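Local atomic coordinates of exopolygalacturonase (Yersinia enterocolitica, PDB entry 2UVF), a protein that hydrolyses polygalacturonan, a main component of pectin, from the chain end as a family 28 glycoside hydrolase and binds digalacturonic acid in its pocket. Residues Ile383-Gly386 and Met392-Asn395; Ile405-Gly410 and Lys422-Phe427; Gly436-Gly441 and Glu449-Glu454; Ile463-Lys468 and Arg478-Arg483. All coordinates share one frame; numbering follows the deposited sequence.

Contact 1: residues Ile383-Gly386 and Met392-Asn395. With ADA (alpha-D-galactopyranuronic acid), chain C.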
loop_
_atom_site.group_PDB
_atom_site.type_symbol
_atom_site.label_atom_id
_atom_site.label_comp_id
_atom_site.label_asym_id
_atom_site.label_seq_id
_atom_site.Cartn_x
_atom_site.Cartn_y
_atom_site.Cartn_z
ATOM N N ILE A 383 2.165 -2.099 2.410
ATOM C CA ILE A 383 1.184 -3.095 2.009
ATOM C C ILE A 383 1.636 -3.748 0.714
ATOM O O ILE A 383 1.908 -3.056 -0.274
ATOM C CB ILE A 383 -0.258 -2.506 1.836
ATOM C CG1 ILE A 383 -0.727 -1.755 3.105
ATOM C CG2 ILE A 383 -1.250 -3.638 1.470
ATOM C CD1 ILE A 383 -2.008 -0.931 2.960
ATOM N N GLU A 384 1.742 -5.078 0.730
ATOM C CA GLU A 384 1.915 -5.848 -0.504
ATOM C C GLU A 384 0.577 -6.345 -1.012
ATOM O O GLU A 384 -0.197 -6.896 -0.238
ATOM C CB GLU A 384 2.832 -7.056 -0.293
ATOM C CG GLU A 384 4.245 -6.697 -0.019
ATOM C CD GLU A 384 5.120 -7.897 0.140
ATOM O OE1 GLU A 384 4.619 -9.036 0.070
ATOM O OE2 GLU A 384 6.325 -7.699 0.323
ATOM N N PHE A 385 0.316 -6.131 -2.306
ATOM C CA PHE A 385 -0.800 -6.750 -3.000
ATOM C C PHE A 385 -0.219 -7.774 -3.997
ATOM O O PHE A 385 0.573 -7.428 -4.876
ATOM C CB PHE A 385 -1.693 -5.709 -3.685
ATOM C CG PHE A 385 -2.485 -4.842 -2.731
ATOM C CD1 PHE A 385 -3.492 -5.391 -1.935
ATOM C CD2 PHE A 385 -2.236 -3.463 -2.646
ATOM C CE1 PHE A 385 -4.230 -4.595 -1.043
ATOM C CE2 PHE A 385 -2.969 -2.657 -1.765
ATOM C CZ PHE A 385 -3.971 -3.227 -0.963
ATOM N N GLY A 386 -0.582 -9.045 -3.819
ATOM C CA GLY A 386 -0.000 -10.130 -4.610
ATOM C C GLY A 386 -1.030 -11.032 -5.261
ATOM O O GLY A 386 -1.773 -11.743 -4.569
ATOM N N MET A 392 -8.182 -1.564 -2.530
ATOM C CA MET A 392 -8.403 -0.140 -2.300
ATOM C C MET A 392 -7.632 0.274 -1.067
ATOM O O MET A 392 -7.673 -0.427 -0.077
ATOM C CB MET A 392 -9.884 0.087 -2.053
ATOM C CG MET A 392 -10.343 1.476 -2.270
ATOM S SD MET A 392 -12.000 1.624 -1.579
ATOM C CE MET A 392 -12.996 0.766 -2.802
ATOM N N VAL A 393 -6.889 1.377 -1.166
ATOM C CA VAL A 393 -6.178 1.958 -0.041
ATOM C C VAL A 393 -6.435 3.469 0.016
ATOM O O VAL A 393 -6.073 4.213 -0.900
ATOM C CB VAL A 393 -4.652 1.687 -0.148
ATOM C CG1 VAL A 393 -3.869 2.478 0.892
ATOM C CG2 VAL A 393 -4.341 0.204 -0.008
ATOM N N PHE A 394 -7.042 3.925 1.109
ATOM C CA PHE A 394 -7.274 5.345 1.309
ATOM C C PHE A 394 -7.079 5.763 2.761
ATOM O O PHE A 394 -7.168 4.930 3.667
ATOM C CB PHE A 394 -8.656 5.762 0.775
ATOM C CG PHE A 394 -9.844 5.182 1.524
ATOM C CD1 PHE A 394 -10.567 5.976 2.404
ATOM C CD2 PHE A 394 -10.303 3.884 1.258
ATOM C CE1 PHE A 394 -11.697 5.487 3.058
ATOM C CE2 PHE A 394 -11.437 3.371 1.911
ATOM C CZ PHE A 394 -12.127 4.172 2.816
ATOM N N ASN A 395 -6.777 7.045 2.952
ATOM C CA ASN A 395 -6.513 7.644 4.270
ATOM C C ASN A 395 -5.347 7.076 5.055
ATOM O O ASN A 395 -5.229 7.329 6.248
ATOM C CB ASN A 395 -7.779 7.660 5.145
ATOM C CG ASN A 395 -8.876 8.504 4.541
ATOM O OD1 ASN A 395 -8.708 9.106 3.456
ATOM N ND2 ASN A 395 -10.032 8.518 5.207
HETATM C C1 ADA C . 9.470 -8.639 -4.017
HETATM C C2 ADA C . 7.990 -8.280 -4.267
HETATM C C3 ADA C . 7.288 -8.217 -2.897
HETATM C C4 ADA C . 7.414 -9.589 -2.164
HETATM C C5 ADA C . 8.906 -9.954 -1.999
HETATM C C6 ADA C . 9.266 -11.304 -1.320
HETATM O O2 ADA C . 7.866 -7.043 -4.996
HETATM O O3 ADA C . 5.929 -7.812 -3.041
HETATM O O4 ADA C . 6.721 -10.625 -2.869
HETATM O O5 ADA C . 9.602 -9.899 -3.281
HETATM O O6B ADA C . 10.110 -12.013 -1.911
HETATM O O6A ADA C . 8.721 -11.606 -0.230
#
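Val393 turns CG1 to the side of its carbonyl carbon (chi1 171°), and this sets CG2 beside the N, facing Ile383 and Phe385. Ile383 answers with an extended outer bond (chi2 169°) that carries CD1 out toward the same methyl. The two aliphatic chains meet tip to tip, with Ile383 CD1 3.9 Å from Val393 CG2. Phe385 approaches the valine from an oblique direction. The methyl lies at the edge of its ring and in the ring plane, with Phe385 CZ 3.6 Å from Val393 CG2. CE2 of the same ring is about equally close, so CG2 sits against the CE2-CZ side of the rim. Ile383 also covers one face of the ring, its CG2 lying above the plane and offset toward the rim. The three residues form a small apolar cluster, buried, with no hydrogen bond across it.

Glu384 lies between Ile383 and Phe385 and points to the other side of the strand. Its extended chain lays the carboxylate beside the bound galacturonic acid. Glu384 CD is 3.3 Å from the sugar O3. Glu384 OE2 is 3.3 Å from the sugar C4.

Strands 383-386 and 391-394 belong to one coil of the parallel beta-helix and face each other across its interior. On the previous coil, Ala367 touches Ile383 and Val365 touches Phe385. On the next, Leu426 touches Val393, while the Phe394 ring meets that of Phe427 with nearly parallel planes. Strand 357-360 flanks strand 383-386.

Contact 2: residues Ile405-Gly410 and Lys422-Phe427. With ADA (alpha-D-galactopyranuronic acid), chain C.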
loop_
_atom_site.group_PDB
_atom_site.type_symbol
_atom_site.label_atom_id
_atom_site.label_comp_id
_atom_site.label_asym_id
_atom_site.label_seq_id
_atom_site.Cartn_x
_atom_site.Cartn_y
_atom_site.Cartn_z
ATOM N N ILE A 405 3.353 1.050 -1.151
ATOM C CA ILE A 405 2.392 0.105 -1.694
ATOM C C ILE A 405 3.084 -0.622 -2.841
ATOM O O ILE A 405 3.606 0.001 -3.773
ATOM C CB ILE A 405 1.052 0.765 -2.155
ATOM C CG1 ILE A 405 0.388 1.511 -0.995
ATOM C CG2 ILE A 405 0.084 -0.286 -2.760
ATOM C CD1 ILE A 405 -0.660 2.522 -1.452
ATOM N N ASN A 406 3.134 -1.948 -2.724
ATOM C CA ASN A 406 3.772 -2.766 -3.732
ATOM C C ASN A 406 2.755 -3.687 -4.388
ATOM O O ASN A 406 1.872 -4.214 -3.716
ATOM C CB ASN A 406 4.881 -3.604 -3.090
ATOM C CG ASN A 406 5.624 -4.438 -4.102
ATOM O OD1 ASN A 406 5.287 -5.594 -4.344
ATOM N ND2 ASN A 406 6.622 -3.849 -4.717
ATOM N N PHE A 407 2.882 -3.878 -5.696
ATOM C CA PHE A 407 2.039 -4.858 -6.420
ATOM C C PHE A 407 2.893 -5.945 -7.015
ATOM O O PHE A 407 3.882 -5.666 -7.668
ATOM C CB PHE A 407 1.203 -4.192 -7.507
ATOM C CG PHE A 407 0.266 -3.162 -6.978
ATOM C CD1 PHE A 407 -0.947 -3.537 -6.418
ATOM C CD2 PHE A 407 0.605 -1.804 -7.029
ATOM C CE1 PHE A 407 -1.810 -2.575 -5.923
ATOM C CE2 PHE A 407 -0.257 -0.843 -6.537
ATOM C CZ PHE A 407 -1.465 -1.227 -5.968
ATOM N N ALA A 408 2.515 -7.184 -6.756
ATOM C CA ALA A 408 3.274 -8.337 -7.226
ATOM C C ALA A 408 2.349 -9.289 -7.999
ATOM O O ALA A 408 1.183 -9.446 -7.644
ATOM C CB ALA A 408 3.888 -9.060 -6.051
ATOM N N ALA A 409 2.889 -9.943 -9.027
ATOM C CA ALA A 409 2.096 -10.894 -9.812
ATOM C C ALA A 409 2.817 -12.213 -10.173
ATOM O O ALA A 409 2.392 -12.940 -11.076
ATOM C CB ALA A 409 1.537 -10.217 -11.031
ATOM N N GLY A 410 3.876 -12.535 -9.434
ATOM C CA GLY A 410 4.602 -13.781 -9.634
ATOM C C GLY A 410 5.817 -13.563 -10.512
ATOM O O GLY A 410 6.097 -12.443 -10.941
ATOM N N LYS A 422 -4.986 -7.503 -10.461
ATOM C CA LYS A 422 -5.919 -6.709 -11.280
ATOM C C LYS A 422 -6.903 -5.861 -10.464
ATOM O O LYS A 422 -7.707 -6.393 -9.706
ATOM C CB LYS A 422 -6.682 -7.637 -12.264
ATOM C CG LYS A 422 -7.783 -6.961 -13.085
ATOM C CD LYS A 422 -8.492 -7.904 -14.083
ATOM C CE LYS A 422 -9.723 -7.168 -14.668
ATOM N NZ LYS A 422 -10.718 -8.010 -15.453
ATOM N N GLY A 423 -6.846 -4.544 -10.622
ATOM C CA GLY A 423 -7.798 -3.645 -9.944
ATOM C C GLY A 423 -7.353 -3.049 -8.614
ATOM O O GLY A 423 -7.642 -3.599 -7.541
ATOM N N ALA A 424 -6.666 -1.908 -8.675
ATOM C CA ALA A 424 -6.224 -1.212 -7.447
ATOM C C ALA A 424 -6.635 0.268 -7.457
ATOM O O ALA A 424 -6.495 0.948 -8.450
ATOM C CB ALA A 424 -4.737 -1.336 -7.294
ATOM N N TRP A 425 -7.127 0.774 -6.346
ATOM C CA TRP A 425 -7.503 2.178 -6.322
ATOM C C TRP A 425 -6.862 2.813 -5.095
ATOM O O TRP A 425 -7.137 2.448 -3.961
ATOM C CB TRP A 425 -9.026 2.302 -6.430
ATOM C CG TRP A 425 -9.632 3.665 -6.494
ATOM C CD1 TRP A 425 -9.063 4.827 -6.931
ATOM C CD2 TRP A 425 -10.964 3.992 -6.096
ATOM N NE1 TRP A 425 -9.962 5.874 -6.811
ATOM C CE2 TRP A 425 -11.143 5.379 -6.316
ATOM C CE3 TRP A 425 -12.033 3.241 -5.578
ATOM C CZ2 TRP A 425 -12.348 6.027 -6.039
ATOM C CZ3 TRP A 425 -13.235 3.890 -5.301
ATOM C CH2 TRP A 425 -13.382 5.271 -5.538
ATOM N N LEU A 426 -5.920 3.705 -5.338
ATOM C CA LEU A 426 -5.110 4.231 -4.224
ATOM C C LEU A 426 -5.328 5.731 -4.126
ATOM O O LEU A 426 -4.830 6.468 -4.952
ATOM C CB LEU A 426 -3.614 3.892 -4.423
ATOM C CG LEU A 426 -3.131 2.442 -4.702
ATOM C CD1 LEU A 426 -3.799 1.407 -3.784
ATOM C CD2 LEU A 426 -3.308 2.054 -6.157
ATOM N N PHE A 427 -6.092 6.171 -3.125
ATOM C CA PHE A 427 -6.487 7.576 -3.025
ATOM C C PHE A 427 -6.449 8.152 -1.600
ATOM O O PHE A 427 -6.576 7.424 -0.634
ATOM C CB PHE A 427 -7.856 7.816 -3.714
ATOM C CG PHE A 427 -9.026 7.074 -3.081
ATOM C CD1 PHE A 427 -9.848 7.710 -2.149
ATOM C CD2 PHE A 427 -9.324 5.758 -3.443
ATOM C CE1 PHE A 427 -10.948 7.051 -1.562
ATOM C CE2 PHE A 427 -10.413 5.073 -2.862
ATOM C CZ PHE A 427 -11.224 5.722 -1.921
HETATM C C1 ADA C . 9.470 -8.639 -4.017
HETATM C C2 ADA C . 7.990 -8.280 -4.267
HETATM C C3 ADA C . 7.288 -8.217 -2.897
HETATM C C4 ADA C . 7.414 -9.589 -2.164
HETATM C C5 ADA C . 8.906 -9.954 -1.999
HETATM C C6 ADA C . 9.266 -11.304 -1.320
HETATM O O2 ADA C . 7.866 -7.043 -4.996
HETATM O O3 ADA C . 5.929 -7.812 -3.041
HETATM O O4 ADA C . 6.721 -10.625 -2.869
HETATM O O5 ADA C . 9.602 -9.899 -3.281
HETATM O O6B ADA C . 10.110 -12.013 -1.911
HETATM O O6A ADA C . 8.721 -11.606 -0.230
#
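Strands 405-408 and 422-427 run almost exactly antiparallel (174°), with their axes 10.3 Å apart, and Phe407 and Leu426 meet in the space between them. At that separation the backbones form no hydrogen bond with each other, and side chains make the contact. Phe407 has CG beside its backbone N (chi1 -61°), and its ring reaches across to two residues. Phe407 CE1 is 3.5 Å from Ala424 CB, and CZ is about as near to that methyl. Leu426 comes from the opposite direction and places a methyl at the ring edge, near the plane, with Leu426 CD2 3.8 Å from Phe407 CZ. Its other methyl meets Ile405 and also comes near the ring. The leucine and isoleucine chains lie alongside one another, pointing opposite ways, with Ile405 CD1 4.1 Å from Leu426 CD1. All four residues are buried.

Asn406 faces the other way, into the sugar pocket. Its first side-chain bond is trans to the backbone N (chi1 -178°), which carries the amide out toward the galacturonic acid. The sugar O3 donates to Asn406 OD1 at 2.7 Å. O2 also lies 3.0 Å from Asn406 OD1, but its proton has another acceptor within reach. ND2 makes a weak bond to Asp403, which would help fix the amide rotation. The Ala408 methyl lies near O3 as well.

One side of the strand thus faces the interior, and the other, with Asn406 and Ala408, faces the sugar. Phe407 and Ile405 bury hydrocarbon in the beta-helix, while the amide oxygen between them accepts the O3 hydroxyl, with O2 as a possible second donor.

Contact 3: residues Gly436-Gly441 and Glu449-Glu454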
loop_
_atom_site.group_PDB
_atom_site.type_symbol
_atom_site.label_atom_id
_atom_site.label_comp_id
_atom_site.label_asym_id
_atom_site.label_seq_id
_atom_site.Cartn_x
_atom_site.Cartn_y
_atom_site.Cartn_z
ATOM N N GLY A 436 9.083 3.867 -2.572
ATOM C CA GLY A 436 8.262 4.283 -3.688
ATOM C C GLY A 436 6.822 4.266 -3.250
ATOM O O GLY A 436 6.386 3.324 -2.613
ATOM N N ALA A 437 6.092 5.322 -3.568
ATOM C CA ALA A 437 4.685 5.417 -3.185
ATOM C C ALA A 437 3.895 4.288 -3.829
ATOM O O ALA A 437 3.221 3.515 -3.140
ATOM C CB ALA A 437 4.103 6.765 -3.590
ATOM N N ILE A 438 3.983 4.222 -5.159
ATOM C CA ILE A 438 3.258 3.234 -5.947
ATOM C C ILE A 438 4.277 2.434 -6.734
ATOM O O ILE A 438 4.978 2.981 -7.579
ATOM C CB ILE A 438 2.198 3.902 -6.874
ATOM C CG1 ILE A 438 1.273 4.836 -6.059
ATOM C CG2 ILE A 438 1.431 2.849 -7.729
ATOM C CD1 ILE A 438 0.403 4.130 -5.020
ATOM N N VAL A 439 4.374 1.145 -6.407
ATOM C CA VAL A 439 5.398 0.276 -6.959
ATOM C C VAL A 439 4.774 -0.929 -7.652
ATOM O O VAL A 439 4.065 -1.701 -7.016
ATOM C CB VAL A 439 6.393 -0.202 -5.874
ATOM C CG1 VAL A 439 7.544 -0.992 -6.529
ATOM C CG2 VAL A 439 6.919 0.991 -5.098
ATOM N N THR A 440 5.027 -1.057 -8.959
ATOM C CA THR A 440 4.604 -2.212 -9.767
ATOM C C THR A 440 5.819 -2.904 -10.433
ATOM O O THR A 440 6.362 -2.360 -11.371
ATOM C CB THR A 440 3.663 -1.773 -10.948
ATOM O OG1 THR A 440 4.429 -1.048 -11.911
ATOM C CG2 THR A 440 2.515 -0.888 -10.513
ATOM N N GLY A 441 6.342 -4.029 -9.958
ATOM C CA GLY A 441 6.464 -4.412 -8.568
ATOM C C GLY A 441 7.803 -5.130 -8.543
ATOM O O GLY A 441 8.364 -5.357 -7.490
ATOM N N GLU A 449 -2.162 -4.853 -13.374
ATOM C CA GLU A 449 -3.016 -4.097 -14.276
ATOM C C GLU A 449 -4.203 -3.415 -13.597
ATOM O O GLU A 449 -4.646 -3.830 -12.526
ATOM C CB GLU A 449 -3.518 -5.026 -15.387
ATOM C CG GLU A 449 -4.480 -6.102 -14.889
ATOM C CD GLU A 449 -4.685 -7.246 -15.879
ATOM O OE1 GLU A 449 -3.962 -7.317 -16.905
ATOM O OE2 GLU A 449 -5.573 -8.072 -15.606
ATOM N N ASP A 450 -4.717 -2.384 -14.272
ATOM C CA ASP A 450 -5.895 -1.638 -13.839
ATOM C C ASP A 450 -5.648 -0.981 -12.487
ATOM O O ASP A 450 -6.424 -1.175 -11.559
ATOM C CB ASP A 450 -7.158 -2.522 -13.762
ATOM C CG ASP A 450 -7.423 -3.346 -15.041
ATOM O OD1 ASP A 450 -6.850 -3.066 -16.130
ATOM O OD2 ASP A 450 -8.258 -4.289 -14.936
ATOM N N ILE A 451 -4.575 -0.194 -12.413
ATOM C CA ILE A 451 -4.117 0.475 -11.191
ATOM C C ILE A 451 -4.374 1.983 -11.318
ATOM O O ILE A 451 -3.884 2.618 -12.254
ATOM C CB ILE A 451 -2.569 0.249 -10.951
ATOM C CG1 ILE A 451 -2.129 -1.232 -11.102
ATOM C CG2 ILE A 451 -2.107 0.835 -9.627
ATOM C CD1 ILE A 451 -2.807 -2.264 -10.146
ATOM N N LEU A 452 -5.125 2.551 -10.370
ATOM C CA LEU A 452 -5.370 4.013 -10.326
ATOM C C LEU A 452 -4.947 4.694 -9.005
ATOM O O LEU A 452 -5.556 4.480 -7.958
ATOM C CB LEU A 452 -6.839 4.360 -10.702
ATOM C CG LEU A 452 -7.273 5.838 -10.619
ATOM C CD1 LEU A 452 -6.446 6.739 -11.535
ATOM C CD2 LEU A 452 -8.755 6.028 -10.889
ATOM N N ALA A 453 -3.908 5.525 -9.074
ATOM C CA ALA A 453 -3.407 6.265 -7.907
ATOM C C ALA A 453 -3.680 7.786 -8.046
ATOM O O ALA A 453 -2.986 8.499 -8.779
ATOM C CB ALA A 453 -1.903 5.975 -7.692
ATOM N N GLU A 454 -4.699 8.272 -7.334
ATOM C CA GLU A 454 -5.138 9.668 -7.475
ATOM C C GLU A 454 -5.335 10.334 -6.140
ATOM O O GLU A 454 -5.728 9.702 -5.179
ATOM C CB GLU A 454 -6.440 9.765 -8.288
ATOM C CG GLU A 454 -7.578 8.865 -7.781
ATOM C CD GLU A 454 -8.866 9.078 -8.534
ATOM O OE1 GLU A 454 -8.872 9.923 -9.459
ATOM O OE2 GLU A 454 -9.872 8.400 -8.209
#
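Ile438 points into the beta-helix interior and divides its branches between Ala453 and Ile451. CG1 lies beside the backbone N (chi1 -53°), and its arm faces the alanine. Ile438 CG1 is 3.7 Å from Ala453 CB. The next bond is bent (chi2 -65°), and Ile438 CD1 stays near the same methyl, 4.0 Å from Ala453 CB. Two carbons of the arm thus share one methyl. CG2, the branch on the side of the carbonyl carbon, faces Ile451. That approach is looser, with Ile438 CG2 4.5 Å from Ile451 CG2.

Leu426 on the previous coil and Leu465 on the next both touch Ile438, so the isoleucine is packed along the helix axis as well as across it. On the outer side of segment 449-454, Glu454 bonds through OE2 to the Trp425 indole and through OE1 in a salt bridge to Arg483. Strand 438-441 ends at the sugar pocket. A cis peptide joins Thr440 to Gly441, whose carbonyl O makes a weak hydrogen bond to a bound galacturonic acid.

The touching residues Ile438, Ile451 and Ala453 have only hydrocarbon side chains. Their contact rests on van der Waals packing, with no hydrogen bond across it. The acidic groups lie on the other side of the strand from this apolar interior. Glu454 is buried there, but both its oxygens have partners.

Contact 4: residues Ile463-Lys468 and Arg478-Arg483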
loop_
_atom_site.group_PDB
_atom_site.type_symbol
_atom_site.label_atom_id
_atom_site.label_comp_id
_atom_site.label_asym_id
_atom_site.label_seq_id
_atom_site.Cartn_x
_atom_site.Cartn_y
_atom_site.Cartn_z
ATOM N N ILE A 463 10.395 7.801 -4.498
ATOM C CA ILE A 463 9.910 7.766 -5.863
ATOM C C ILE A 463 8.393 7.860 -5.797
ATOM O O ILE A 463 7.794 7.320 -4.879
ATOM C CB ILE A 463 10.426 6.459 -6.626
ATOM C CG1 ILE A 463 11.960 6.464 -6.723
ATOM C CG2 ILE A 463 9.828 6.344 -8.026
ATOM C CD1 ILE A 463 12.621 5.137 -7.116
ATOM N N GLY A 464 7.774 8.556 -6.750
ATOM C CA GLY A 464 6.310 8.530 -6.874
ATOM C C GLY A 464 5.790 7.229 -7.485
ATOM O O GLY A 464 5.085 6.460 -6.850
ATOM N N LEU A 465 6.144 6.987 -8.735
ATOM C CA LEU A 465 5.684 5.821 -9.442
ATOM C C LEU A 465 6.907 5.035 -9.868
ATOM O O LEU A 465 7.769 5.553 -10.588
ATOM C CB LEU A 465 4.806 6.215 -10.637
ATOM C CG LEU A 465 4.287 5.108 -11.552
ATOM C CD1 LEU A 465 3.521 4.042 -10.789
ATOM C CD2 LEU A 465 3.408 5.709 -12.662
ATOM N N ARG A 466 7.006 3.794 -9.393
ATOM C CA ARG A 466 8.153 2.926 -9.670
ATOM C C ARG A 466 7.690 1.619 -10.317
ATOM O O ARG A 466 6.942 0.858 -9.724
ATOM C CB ARG A 466 8.962 2.657 -8.381
ATOM C CG ARG A 466 10.098 1.596 -8.480
ATOM C CD ARG A 466 11.235 1.984 -9.438
ATOM N NE ARG A 466 12.540 1.491 -8.976
ATOM C CZ ARG A 466 13.539 1.098 -9.770
ATOM N NH1 ARG A 466 13.394 1.102 -11.090
ATOM N NH2 ARG A 466 14.683 0.674 -9.239
ATOM N N ALA A 467 8.134 1.393 -11.549
ATOM C CA ALA A 467 7.762 0.213 -12.342
ATOM C C ALA A 467 9.039 -0.503 -12.708
ATOM O O ALA A 467 9.859 0.006 -13.486
ATOM C CB ALA A 467 6.932 0.583 -13.610
ATOM N N LYS A 468 9.215 -1.673 -12.107
ATOM C CA LYS A 468 10.448 -2.462 -12.228
ATOM C C LYS A 468 10.137 -3.881 -12.676
ATOM O O LYS A 468 9.158 -4.470 -12.234
ATOM C CB LYS A 468 11.231 -2.471 -10.898
ATOM C CG LYS A 468 10.398 -2.051 -9.678
ATOM C CD LYS A 468 10.613 -2.935 -8.450
ATOM C CE LYS A 468 11.580 -2.359 -7.439
ATOM N NZ LYS A 468 11.260 -2.886 -6.061
ATOM N N ARG A 478 0.378 -2.955 -17.030
ATOM C CA ARG A 478 -0.371 -2.254 -18.046
ATOM C C ARG A 478 -1.548 -1.553 -17.403
ATOM O O ARG A 478 -1.971 -1.911 -16.300
ATOM C CB ARG A 478 -0.850 -3.215 -19.146
ATOM C CG ARG A 478 -1.761 -4.356 -18.702
ATOM C CD ARG A 478 -1.853 -5.395 -19.835
ATOM N NE ARG A 478 -2.576 -6.623 -19.479
ATOM C CZ ARG A 478 -2.471 -7.769 -20.155
ATOM N NH1 ARG A 478 -1.682 -7.865 -21.225
ATOM N NH2 ARG A 478 -3.147 -8.839 -19.754
ATOM N N ASN A 479 -2.070 -0.555 -18.111
ATOM C CA ASN A 479 -3.177 0.268 -17.635
ATOM C C ASN A 479 -2.992 0.777 -16.191
ATOM O O ASN A 479 -3.803 0.519 -15.307
ATOM C CB ASN A 479 -4.518 -0.424 -17.864
ATOM C CG ASN A 479 -5.683 0.489 -17.584
ATOM O OD1 ASN A 479 -5.583 1.710 -17.765
ATOM N ND2 ASN A 479 -6.787 -0.081 -17.105
ATOM N N VAL A 480 -1.892 1.500 -15.992
ATOM C CA VAL A 480 -1.533 2.107 -14.708
ATOM C C VAL A 480 -1.656 3.630 -14.867
ATOM O O VAL A 480 -1.046 4.208 -15.769
ATOM C CB VAL A 480 -0.079 1.695 -14.278
ATOM C CG1 VAL A 480 0.447 2.588 -13.172
ATOM C CG2 VAL A 480 -0.011 0.216 -13.854
ATOM N N THR A 481 -2.477 4.254 -14.017
ATOM C CA THR A 481 -2.707 5.705 -14.041
ATOM C C THR A 481 -2.224 6.331 -12.748
ATOM O O THR A 481 -2.569 5.878 -11.660
ATOM C CB THR A 481 -4.209 6.096 -14.299
ATOM O OG1 THR A 481 -4.598 5.666 -15.604
ATOM C CG2 THR A 481 -4.416 7.614 -14.230
ATOM N N PHE A 482 -1.436 7.387 -12.884
ATOM C CA PHE A 482 -0.882 8.097 -11.749
ATOM C C PHE A 482 -1.192 9.576 -11.952
ATOM O O PHE A 482 -0.535 10.256 -12.723
ATOM C CB PHE A 482 0.628 7.835 -11.675
ATOM C CG PHE A 482 1.297 8.421 -10.469
ATOM C CD1 PHE A 482 1.518 7.638 -9.333
ATOM C CD2 PHE A 482 1.721 9.747 -10.466
ATOM C CE1 PHE A 482 2.159 8.172 -8.233
ATOM C CE2 PHE A 482 2.357 10.271 -9.370
ATOM C CZ PHE A 482 2.574 9.482 -8.248
ATOM N N ARG A 483 -2.202 10.067 -11.240
ATOM C CA ARG A 483 -2.768 11.385 -11.538
ATOM C C ARG A 483 -3.210 12.167 -10.303
ATOM O O ARG A 483 -3.449 11.592 -9.258
ATOM C CB ARG A 483 -3.948 11.251 -12.529
ATOM C CG ARG A 483 -5.185 10.610 -11.967
ATOM C CD ARG A 483 -6.339 10.779 -12.914
ATOM N NE ARG A 483 -7.599 10.296 -12.366
ATOM C CZ ARG A 483 -8.613 9.824 -13.099
ATOM N NH1 ARG A 483 -8.507 9.743 -14.425
ATOM N NH2 ARG A 483 -9.719 9.409 -12.502
#
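Leu465 lies over one face of the Phe482 ring and makes a CH-pi contact with it. Leu465 CB is 4.2 Å from the ring centroid, 25° off the normal, and displaced toward the rim. The two side chains overlap flank to flank, each coming from its own strand. The leucine therefore goes beyond the ring and reaches its stem, where Leu465 CD2 is 3.6 Å from Phe482 CB. Its other methyl turns to the valine two residues back along the strand, with Leu465 CD1 4.2 Å from Val480 CG1. The outer end of the ring also meets backbone: Phe482 CE1 is 3.7 Å from Gly464 O, in an oblique approach.

Torsions put these groups in place. The Phe482 ring extends away from its own backbone N (chi1 -175°), which swings it toward the corner at Gly464 and Leu465. There the chain turns from one face of the beta-helix to the next. Leu465 is held in turn by backbone hydrogen bonds to Val494 and Val496. Two residues before Val480, Arg478 makes a salt bridge to Glu449, a hydrogen bond to Tyr520 and a cation-pi contact with Trp447.

The contact spans one coil of the beta-helix, between strands 463-470 and 476-490. Met458 of strand 448-459 packs on Phe482 from the coil before. Leu524 of strand 518-532 does so from the coil after, and Met495 of strand 493-500 touches Leu465.

In the fold
From the N terminus, contact 1 closes first, over a five-residue link between its strands. Contact 2 follows with a longer loop of 11 residues, then contact 3 with seven and contact 4 with nine. Each closes before the next opens, so none nest or cross. Together they mark four successive coils of the parallel beta-helix. Segments 383-386, 405-408, 438-441 and 466-468 are neighbours along one face. Segments 392-394, 422-427, 449-454 and 480-483 line another. Backbone bonds such as Phe385 N to Asn406 O join contact 1 to contact 2, and similar bonds join each later coil to the next. The first face carries sugar-pocket residues in all four coils.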